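Local coordinates for protein phosphate transporter (Thermotoga maritima MSB8, PDB 6L85) that probably imports phosphate across the cell membrane in a sodium-dependent way, as a bacterial relative of the human SLC20 carriers, at residues Ala53-Lys66 and Val278-Leu290. Residues are numbered along the deposited sequence; the frame is centred on the assembly and turned at random.
Sequences AVMFGSHVSQTIVK and VPKTVEIPFLALL. With LMT (dodecyl-beta-D-maltoside), chain O.
Lys66 meets the carbonyls of Pro279 and Lys280, closing one end of a contact in this all-helical protein of the phosphate transporter family, where helices 38-56 and 58-66 pack against the 278-285 loop and the start of helix 286-302. Followed from Val278, whose CG1 lies beside Lys66 CE, the loop next offers two successive acceptors: Lys66 NZ donates to Pro279 O and to Lys280 O, both at 3.2 Å. The two bonds differ in direction, the first tilted only 15° from its carbonyl plane, the second rising 38° out of its own. The lysine chain bends at chi3, and its CE passes Val282 CG2 at 3.5 Å. Replacing Lys66 by an alanine is likely to leave both carbonyls without this donor and Val282 CG2 without the CE methylene beside it. Ile284 follows, pressing CD1 on Ser61 CB (3.7 Å) and on Val65 CG2, while its backbone N donates to a water that Gln62 NE2 reaches weakly. Pro285 then occupies the N-cap position, and at the first residue of the helix the Phe286 ring sets CE1 near Val54 O, which lies in the ring plane at its edge, and CZ against detergent C2; Glu201 of the second subunit packs on this phenylalanine too. Leu289 divides its two methyls: CD1 on Ser58 CB (3.8 Å), CD2 by the Gly57 carbonyl carbon and 3.6 Å from Ser61 OG. That hydroxyl, lying beside its own backbone N (chi1 -59°), donates back to Gly57 O at 2.7 Å. Last, the Leu290 and Val54 side chains cross obliquely, CD1 of the leucine meeting CG2 of the valine at 3.7 Å.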
loop_
_atom_site.group_PDB
_atom_site.type_symbol
_atom_site.label_atom_id
_atom_site.label_comp_id
_atom_site.label_asym_id
_atom_site.label_seq_id
_atom_site.Cartn_x
_atom_site.Cartn_y
_atom_site.Cartn_z
ATOM N N ALA B 53 0.827 6.558 9.634
ATOM C CA ALA B 53 1.666 6.555 10.827
ATOM C C ALA B 53 2.936 5.734 10.620
ATOM O O ALA B 53 4.029 6.151 11.023
ATOM C CB ALA B 53 0.877 6.005 12.014
ATOM N N VAL B 54 2.809 4.555 10.003
ATOM C CA VAL B 54 3.962 3.672 9.852
ATOM C C VAL B 54 4.850 4.105 8.685
ATOM O O VAL B 54 6.077 3.971 8.740
ATOM C CB VAL B 54 3.477 2.212 9.686
ATOM C CG1 VAL B 54 4.533 1.374 8.972
ATOM C CG2 VAL B 54 3.132 1.608 11.049
ATOM N N MET B 55 4.267 4.583 7.588
ATOM C CA MET B 55 5.099 4.929 6.445
ATOM C C MET B 55 5.761 6.297 6.594
ATOM O O MET B 55 6.820 6.532 5.996
ATOM C CB MET B 55 4.264 4.876 5.154
ATOM C CG MET B 55 3.825 3.441 4.731
ATOM S SD MET B 55 2.901 3.432 3.180
ATOM C CE MET B 55 4.078 4.140 2.026
ATOM N N PHE B 56 5.168 7.218 7.368
ATOM C CA PHE B 56 5.672 8.588 7.378
ATOM C C PHE B 56 5.663 9.258 8.744
ATOM O O PHE B 56 6.037 10.424 8.819
ATOM C CB PHE B 56 4.868 9.462 6.380
ATOM C CG PHE B 56 5.711 10.446 5.616
ATOM C CD1 PHE B 56 6.751 10.008 4.800
ATOM C CD2 PHE B 56 5.481 11.814 5.724
ATOM C CE1 PHE B 56 7.564 10.922 4.110
ATOM C CE2 PHE B 56 6.291 12.750 5.036
ATOM C CZ PHE B 56 7.337 12.299 4.226
ATOM N N GLY B 57 5.291 8.563 9.827
ATOM C CA GLY B 57 5.117 9.171 11.134
ATOM C C GLY B 57 6.377 9.470 11.935
ATOM O O GLY B 57 6.286 10.186 12.942
ATOM N N SER B 58 7.550 8.960 11.540
ATOM C CA SER B 58 8.718 9.152 12.402
ATOM C C SER B 58 9.254 10.587 12.348
ATOM O O SER B 58 9.853 11.061 13.321
ATOM C CB SER B 58 9.829 8.155 12.037
ATOM O OG SER B 58 10.301 8.395 10.716
ATOM N N HIS B 59 9.019 11.291 11.240
ATOM C CA HIS B 59 9.645 12.591 11.010
ATOM C C HIS B 59 9.129 13.660 11.969
ATOM O O HIS B 59 9.918 14.390 12.576
ATOM C CB HIS B 59 9.441 12.989 9.556
ATOM C CG HIS B 59 9.815 11.899 8.601
ATOM N ND1 HIS B 59 11.127 11.523 8.385
ATOM C CD2 HIS B 59 9.052 11.060 7.856
ATOM C CE1 HIS B 59 11.159 10.520 7.523
ATOM N NE2 HIS B 59 9.914 10.224 7.182
ATOM N N VAL B 60 7.812 13.746 12.155
ATOM C CA VAL B 60 7.298 14.683 13.146
ATOM C C VAL B 60 7.534 14.167 14.568
ATOM O O VAL B 60 7.663 14.969 15.512
ATOM C CB VAL B 60 5.804 14.973 12.873
ATOM C CG1 VAL B 60 5.242 15.936 13.936
ATOM C CG2 VAL B 60 5.628 15.537 11.474
ATOM N N SER B 61 7.565 12.839 14.756
ATOM C CA SER B 61 7.887 12.271 16.071
ATOM C C SER B 61 9.243 12.767 16.581
ATOM O O SER B 61 9.417 13.007 17.788
ATOM C CB SER B 61 7.862 10.736 16.008
ATOM O OG SER B 61 6.591 10.253 15.594
ATOM N N GLN B 62 10.218 12.932 15.676
ATOM C CA GLN B 62 11.509 13.493 16.082
ATOM C C GLN B 62 11.366 14.920 16.618
ATOM O O GLN B 62 12.015 15.292 17.609
ATOM C CB GLN B 62 12.481 13.473 14.908
ATOM C CG GLN B 62 12.985 12.091 14.557
ATOM C CD GLN B 62 13.391 12.020 13.114
ATOM O OE1 GLN B 62 13.801 13.037 12.531
ATOM N NE2 GLN B 62 13.258 10.830 12.501
ATOM N N THR B 63 10.516 15.734 15.981
ATOM C CA THR B 63 10.335 17.110 16.441
ATOM C C THR B 63 9.661 17.145 17.803
ATOM O O THR B 63 10.051 17.919 18.679
ATOM C CB THR B 63 9.529 17.902 15.424
ATOM O OG1 THR B 63 10.182 17.816 14.155
ATOM C CG2 THR B 63 9.418 19.382 15.852
ATOM N N ILE B 64 8.648 16.308 18.005
ATOM C CA ILE B 64 8.040 16.241 19.333
ATOM C C ILE B 64 9.084 15.838 20.376
ATOM O O ILE B 64 9.068 16.329 21.512
ATOM C CB ILE B 64 6.829 15.286 19.336
ATOM C CG1 ILE B 64 5.736 15.824 18.405
ATOM C CG2 ILE B 64 6.281 15.080 20.755
ATOM C CD1 ILE B 64 5.220 17.208 18.755
ATOM N N VAL B 65 10.018 14.951 20.010
ATOM C CA VAL B 65 10.980 14.498 21.013
ATOM C C VAL B 65 11.958 15.624 21.392
ATOM O O VAL B 65 12.245 15.828 22.578
ATOM C CB VAL B 65 11.708 13.223 20.543
ATOM C CG1 VAL B 65 12.933 12.956 21.409
ATOM C CG2 VAL B 65 10.758 12.011 20.623
ATOM N N LYS B 66 12.465 16.397 20.422
ATOM C CA LYS B 66 13.435 17.415 20.837
ATOM C C LYS B 66 13.182 18.825 20.299
ATOM O O LYS B 66 14.109 19.642 20.291
ATOM C CB LYS B 66 14.855 16.977 20.471
ATOM C CG LYS B 66 15.082 16.700 19.005
ATOM C CD LYS B 66 16.562 16.401 18.763
ATOM C CE LYS B 66 17.160 15.601 19.921
ATOM N NZ LYS B 66 18.648 15.708 19.979
ATOM N N VAL B 278 19.433 11.342 25.573
ATOM C CA VAL B 278 18.867 11.419 24.225
ATOM C C VAL B 278 19.987 11.764 23.251
ATOM O O VAL B 278 20.592 12.835 23.371
ATOM C CB VAL B 278 17.740 12.460 24.153
ATOM C CG1 VAL B 278 17.132 12.518 22.747
ATOM C CG2 VAL B 278 16.686 12.146 25.185
ATOM N N PRO B 279 20.289 10.904 22.280
ATOM C CA PRO B 279 21.461 11.121 21.418
ATOM C C PRO B 279 21.297 12.321 20.498
ATOM O O PRO B 279 20.245 12.955 20.414
ATOM C CB PRO B 279 21.557 9.826 20.607
ATOM C CG PRO B 279 20.181 9.246 20.665
ATOM C CD PRO B 279 19.637 9.611 22.015
ATOM N N LYS B 280 22.400 12.625 19.805
ATOM C CA LYS B 280 22.445 13.721 18.845
ATOM C C LYS B 280 21.327 13.568 17.826
ATOM O O LYS B 280 20.446 14.427 17.690
ATOM C CB LYS B 280 23.810 13.742 18.153
ATOM C CG LYS B 280 25.002 13.441 19.077
ATOM C CD LYS B 280 26.339 13.332 18.306
ATOM C CE LYS B 280 27.152 12.093 18.717
ATOM N NZ LYS B 280 27.726 11.374 17.530
ATOM N N THR B 281 21.345 12.455 17.109
ATOM C CA THR B 281 20.320 12.131 16.133
ATOM C C THR B 281 19.388 11.079 16.735
ATOM O O THR B 281 19.835 9.990 17.129
ATOM C CB THR B 281 20.976 11.642 14.838
ATOM O OG1 THR B 281 21.385 10.278 14.987
ATOM C CG2 THR B 281 22.220 12.479 14.538
ATOM N N VAL B 282 18.097 11.403 16.798
ATOM C CA VAL B 282 17.093 10.542 17.414
ATOM C C VAL B 282 16.558 9.550 16.387
ATOM O O VAL B 282 16.182 9.933 15.274
ATOM C CB VAL B 282 15.947 11.385 18.001
ATOM C CG1 VAL B 282 14.803 10.496 18.496
ATOM C CG2 VAL B 282 16.459 12.271 19.118
ATOM N N GLU B 283 16.515 8.275 16.755
ATOM C CA GLU B 283 15.844 7.256 15.957
ATOM C C GLU B 283 14.572 6.844 16.690
ATOM O O GLU B 283 14.636 6.384 17.839
ATOM C CB GLU B 283 16.755 6.052 15.719
ATOM C CG GLU B 283 18.220 6.417 15.534
ATOM C CD GLU B 283 19.164 5.315 16.006
ATOM O OE1 GLU B 283 18.878 4.679 17.053
ATOM O OE2 GLU B 283 20.196 5.090 15.330
ATOM N N ILE B 284 13.424 7.041 16.048
ATOM C CA ILE B 284 12.146 6.705 16.675
ATOM C C ILE B 284 11.943 5.193 16.643
ATOM O O ILE B 284 11.878 4.603 15.552
ATOM C CB ILE B 284 10.972 7.426 15.993
ATOM C CG1 ILE B 284 11.171 8.946 16.056
ATOM C CG2 ILE B 284 9.649 7.027 16.667
ATOM C CD1 ILE B 284 10.993 9.508 17.461
ATOM N N PRO B 285 11.835 4.533 17.798
ATOM C CA PRO B 285 11.617 3.075 17.806
ATOM C C PRO B 285 10.287 2.719 17.157
ATOM O O PRO B 285 9.235 3.284 17.489
ATOM C CB PRO B 285 11.632 2.717 19.302
ATOM C CG PRO B 285 12.273 3.904 19.997
ATOM C CD PRO B 285 11.889 5.099 19.157
ATOM N N PHE B 286 10.344 1.776 16.214
ATOM C CA PHE B 286 9.151 1.420 15.457
ATOM C C PHE B 286 8.022 0.978 16.369
ATOM O O PHE B 286 6.852 1.185 16.047
ATOM C CB PHE B 286 9.482 0.338 14.427
ATOM C CG PHE B 286 9.498 0.864 13.025
ATOM C CD1 PHE B 286 8.364 1.471 12.499
ATOM C CD2 PHE B 286 10.644 0.814 12.255
ATOM C CE1 PHE B 286 8.360 1.993 11.216
ATOM C CE2 PHE B 286 10.650 1.337 10.972
ATOM C CZ PHE B 286 9.500 1.929 10.456
ATOM N N LEU B 287 8.352 0.378 17.508
ATOM C CA LEU B 287 7.328 0.035 18.485
ATOM C C LEU B 287 6.471 1.248 18.850
ATOM O O LEU B 287 5.242 1.138 18.939
ATOM C CB LEU B 287 7.997 -0.566 19.725
ATOM C CG LEU B 287 7.208 -1.540 20.596
ATOM C CD1 LEU B 287 6.238 -2.342 19.737
ATOM C CD2 LEU B 287 8.156 -2.478 21.339
ATOM N N ALA B 288 7.104 2.418 19.060
ATOM C CA ALA B 288 6.355 3.646 19.357
ATOM C C ALA B 288 5.373 3.981 18.251
ATOM O O ALA B 288 4.220 4.348 18.513
ATOM C CB ALA B 288 7.312 4.837 19.574
ATOM N N LEU B 289 5.822 3.907 16.999
ATOM C CA LEU B 289 4.953 4.274 15.885
ATOM C C LEU B 289 3.822 3.272 15.712
ATOM O O LEU B 289 2.702 3.648 15.343
ATOM C CB LEU B 289 5.764 4.366 14.608
ATOM C CG LEU B 289 6.779 5.484 14.591
ATOM C CD1 LEU B 289 7.689 5.290 13.374
ATOM C CD2 LEU B 289 6.042 6.828 14.530
ATOM N N LEU B 290 4.104 1.984 15.982
ATOM C CA LEU B 290 3.097 0.933 15.842
ATOM C C LEU B 290 2.025 1.068 16.909
ATOM O O LEU B 290 0.832 0.931 16.617
ATOM C CB LEU B 290 3.764 -0.443 15.931
ATOM C CG LEU B 290 4.347 -1.100 14.687
ATOM C CD1 LEU B 290 4.967 -0.119 13.787
ATOM C CD2 LEU B 290 5.388 -2.127 15.120
HETATM C "C1'" LMT O . 13.146 2.529 6.986
HETATM C "C2'" LMT O . 13.643 3.003 8.335
HETATM C "C3'" LMT O . 15.058 3.565 8.352
HETATM C "C4'" LMT O . 15.960 2.927 7.323
HETATM C "C5'" LMT O . 15.202 2.769 6.008
HETATM C "C6'" LMT O . 16.128 2.281 4.914
HETATM O "O1'" LMT O . 12.090 1.590 7.230
HETATM O "O2'" LMT O . 12.792 4.024 8.817
HETATM O "O3'" LMT O . 15.567 3.336 9.646
HETATM O "O5'" LMT O . 14.120 1.869 6.214
HETATM O "O6'" LMT O . 17.312 3.078 4.898
HETATM C C1 LMT O . 10.767 2.148 7.357
HETATM C C2 LMT O . 9.774 0.961 7.314
HETATM C C3 LMT O . 8.649 1.306 6.308
HETATM C C4 LMT O . 7.464 0.399 6.668
HETATM C C5 LMT O . 6.478 0.428 5.486
HETATM C C6 LMT O . 5.731 -0.915 5.508
HETATM C C7 LMT O . 4.392 -0.714 4.764
HETATM C C8 LMT O . 4.642 -0.889 3.242
HETATM C C9 LMT O . 3.409 -0.326 2.489
HETATM C C10 LMT O . 2.385 -1.466 2.235
HETATM C C11 LMT O . 1.412 -1.005 1.141
HETATM C C12 LMT O . 0.184 -1.920 1.110
HETATM O O HOH W 1 13.450 7.505 13.255
#